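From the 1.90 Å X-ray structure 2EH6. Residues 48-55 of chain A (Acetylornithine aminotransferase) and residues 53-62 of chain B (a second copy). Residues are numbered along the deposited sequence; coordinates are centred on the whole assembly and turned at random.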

# COMPACT_ATOMS: atom_id res chain seq x y z
N LYS A 48 13.36 -20.68 7.25
CA LYS A 48 14.14 -19.91 6.30
C LYS A 48 13.68 -18.46 6.22
O LYS A 48 14.50 -17.54 6.15
N LEU A 49 12.37 -18.25 6.24
CA LEU A 49 11.83 -16.89 6.18
C LEU A 49 12.19 -16.10 7.44
O LEU A 49 12.71 -14.99 7.36
N THR A 50 11.92 -16.68 8.60
CA THR A 50 12.21 -16.03 9.87
C THR A 50 13.66 -15.61 10.02
O THR A 50 13.95 -14.48 10.42
N GLU A 51 14.58 -16.52 9.71
CA GLU A 51 16.00 -16.20 9.85
C GLU A 51 16.43 -15.09 8.90
O GLU A 51 17.22 -14.23 9.28
N ALA A 52 15.90 -15.09 7.69
CA ALA A 52 16.24 -14.06 6.71
C ALA A 52 15.72 -12.69 7.15
O ALA A 52 16.41 -11.68 7.01
N LEU A 53 14.49 -12.65 7.67
CA LEU A 53 13.91 -11.39 8.10
C LEU A 53 14.63 -10.82 9.32
O LEU A 53 14.91 -9.62 9.37
N LYS A 54 14.93 -11.68 10.29
CA LYS A 54 15.63 -11.23 11.48
C LYS A 54 16.98 -10.64 11.10
O LYS A 54 17.40 -9.63 11.66
N GLU A 55 17.66 -11.27 10.15
CA GLU A 55 18.96 -10.79 9.70
C GLU A 55 18.79 -9.42 9.02
O GLU A 55 19.59 -8.52 9.23
N LEU B 53 10.95 -6.01 16.39
CA LEU B 53 10.67 -6.61 15.09
C LEU B 53 11.21 -8.04 14.99
O LEU B 53 10.53 -8.92 14.46
N LYS B 54 12.41 -8.28 15.50
CA LYS B 54 12.96 -9.63 15.45
C LYS B 54 12.02 -10.58 16.19
O LYS B 54 11.75 -11.70 15.74
N GLU B 55 11.50 -10.13 17.33
CA GLU B 55 10.59 -10.96 18.10
C GLU B 55 9.27 -11.20 17.37
O GLU B 55 8.77 -12.33 17.35
N GLN B 56 8.71 -10.15 16.78
CA GLN B 56 7.44 -10.28 16.08
C GLN B 56 7.53 -11.18 14.84
O GLN B 56 6.62 -11.95 14.55
N VAL B 57 8.64 -11.07 14.12
CA VAL B 57 8.83 -11.87 12.92
C VAL B 57 8.73 -13.37 13.20
O VAL B 57 8.12 -14.13 12.43
N GLU B 58 9.29 -13.79 14.32
CA GLU B 58 9.29 -15.19 14.70
C GLU B 58 7.93 -15.63 15.25
O GLU B 58 7.61 -16.82 15.27
N LYS B 59 7.13 -14.66 15.66
CA LYS B 59 5.82 -14.92 16.26
C LYS B 59 4.60 -14.90 15.34
O LYS B 59 3.86 -15.87 15.28
N LEU B 60 4.40 -13.79 14.63
CA LEU B 60 3.24 -13.68 13.76
C LEU B 60 3.42 -12.46 12.86
O LEU B 60 3.62 -11.35 13.35
N LEU B 61 3.36 -12.66 11.56
CA LEU B 61 3.53 -11.55 10.63
C LEU B 61 2.20 -11.00 10.12
O LEU B 61 2.06 -9.78 9.93
N HIS B 62 1.24 -11.89 9.91
CA HIS B 62 -0.03 -11.50 9.32
C HIS B 62 -1.13 -12.54 9.52
O HIS B 62 -0.86 -13.74 9.50

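Two helices from two copies of acetylornithine aminotransferase pack nearly antiparallel, at 167°, with axes 9.2 Å apart at closest approach. Leu53(B), the first residue, does not reach the chain A stretch. Lys54(B) lies where the backbones come near, its CA 5.0 Å from the CA of Lys54(A). Both CA-to-CB bonds point sideways; the end of Lys54(A) then comes nearer chain B, to Glu58(B), while NZ of Lys54(B) is hydrogen-bonded elsewhere in the structure. The aliphatic parts meet: CG of Lys54(A) lies 3.9 Å from the backbone O of Lys54(B) and 4.3 Å from its CB. Each chain runs m, t, p, t.

Glu55(B) points away and Gln56(B) is out of reach; the latter instead steadies its own chain, NE2 donating to O of Leu60(B) at 2.7 Å. Val57(B) points toward chain A with chi1 t. Its short, branched side chain suits the close helix approach: CG1 lies 3.7 Å from CB of Leu53(A), rotamer m, t, and 4.1 Å from CG2 of Thr50(A). Thr50(A), rotamer m, also points inward; its CG2 packs beside both CG1 of Val57(B) and, at 3.5 Å, OE2 of Glu58(B), while its OG1 holds a water. That water bridges the helices, lying 2.9 Å from OG1 of Thr50(A) and donating to O of Val57(B), also at 2.9 Å.

Glu58(B) starts sideways, with chi1 off-well at -143°, but its end reaches chain A. OE2 accepts a hydrogen bond from NZ of Lys54(A) at 2.7 Å, within a salt bridge. The lysine's positive charge helps offset the proximity of Glu51(A), whose OE2 is 3.7 Å from OE2 of Glu58(B).

Lys59(B) points away and Leu60(B) is out of reach. Beyond them Leu61(B), rotamer m, t, turns inward from the loop: its CD1 meets CD1 of Leu53(A) at 4.0 Å and CD2 of Leu49(A), rotamer t, p, at 4.2 Å, a buried leucine cluster.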

# COMPACT_ATOMS: atom_id res chain seq x y z
CB LYS A 48 14.08 -20.55 4.91
CG LYS A 48 15.01 -19.90 3.90
CD LYS A 48 14.91 -20.58 2.54
CE LYS A 48 15.89 -19.98 1.54
NZ LYS A 48 15.87 -20.73 0.25
CB LEU A 49 10.31 -16.93 5.99
CG LEU A 49 9.61 -15.57 5.87
CD1 LEU A 49 10.26 -14.75 4.78
CD2 LEU A 49 8.12 -15.76 5.59
CB THR A 50 11.86 -16.96 11.06
OG1 THR A 50 10.45 -17.18 11.09
CG2 THR A 50 12.30 -16.34 12.36
CB GLU A 51 16.85 -17.46 9.63
CG GLU A 51 16.51 -18.59 10.62
CD GLU A 51 16.41 -18.13 12.07
OE1 GLU A 51 17.40 -17.55 12.59
OE2 GLU A 51 15.35 -18.34 12.70
CB ALA A 52 15.67 -14.42 5.35
CB LEU A 53 12.41 -11.57 8.39
CG LEU A 53 11.52 -11.99 7.20
CD1 LEU A 53 10.07 -12.06 7.65
CD2 LEU A 53 11.66 -10.98 6.06
CB LYS A 54 15.81 -12.40 12.46
CG LYS A 54 14.52 -12.78 13.17
CD LYS A 54 14.63 -14.11 13.88
CE LYS A 54 15.71 -14.10 14.94
NZ LYS A 54 15.76 -15.40 15.65
CB GLU A 55 19.57 -11.80 8.73
CG GLU A 55 21.10 -11.89 8.75
CD GLU A 55 21.77 -11.04 7.68
OE1 GLU A 55 21.27 -11.03 6.53
OE2 GLU A 55 22.79 -10.39 7.98
CB LEU B 53 11.25 -5.74 13.97
CG LEU B 53 10.68 -4.32 13.86
CD1 LEU B 53 11.28 -3.60 12.66
CD2 LEU B 53 9.16 -4.39 13.73
CB LYS B 54 14.36 -9.67 16.08
CG LYS B 54 15.37 -8.79 15.37
CD LYS B 54 16.76 -8.86 16.01
CE LYS B 54 17.41 -10.21 15.76
NZ LYS B 54 18.83 -10.24 16.25
CB GLU B 55 10.29 -10.33 19.47
CG GLU B 55 9.38 -11.22 20.32
CD GLU B 55 8.95 -10.57 21.61
OE1 GLU B 55 8.14 -9.62 21.57
OE2 GLU B 55 9.43 -11.00 22.68
CB GLN B 56 6.89 -8.90 15.68
CG GLN B 56 5.43 -8.91 15.23
CD GLN B 56 4.49 -9.46 16.30
OE1 GLN B 56 4.55 -9.06 17.45
NE2 GLN B 56 3.61 -10.39 15.92
CB VAL B 57 10.21 -11.54 12.29
CG1 VAL B 57 10.68 -12.69 11.41
CG2 VAL B 57 10.09 -10.26 11.47
CB GLU B 58 10.37 -15.41 15.76
CG GLU B 58 11.13 -16.72 15.66
CD GLU B 58 12.52 -16.62 16.26
OE1 GLU B 58 12.63 -16.21 17.44
OE2 GLU B 58 13.50 -16.94 15.55
CB LYS B 59 5.62 -13.91 17.40
CG LYS B 59 4.39 -14.12 18.26
CD LYS B 59 4.46 -13.18 19.46
CE LYS B 59 3.40 -13.52 20.50
NZ LYS B 59 3.55 -12.68 21.72
CB LEU B 60 1.96 -13.52 14.61
CG LEU B 60 0.59 -13.45 13.94
CD1 LEU B 60 0.27 -14.78 13.27
CD2 LEU B 60 -0.46 -13.12 14.99
CB LEU B 61 4.35 -11.99 9.41
CG LEU B 61 5.79 -12.44 9.59
CD1 LEU B 61 6.28 -13.05 8.28
CD2 LEU B 61 6.66 -11.25 9.99
CB HIS B 62 0.23 -11.31 7.82
CG HIS B 62 -1.01 -11.27 6.99
ND1 HIS B 62 -1.68 -10.10 6.70
CD2 HIS B 62 -1.71 -12.26 6.39
CE1 HIS B 62 -2.74 -10.38 5.96
NE2 HIS B 62 -2.78 -11.68 5.76
O HOH W 1 8.71 -15.30 9.83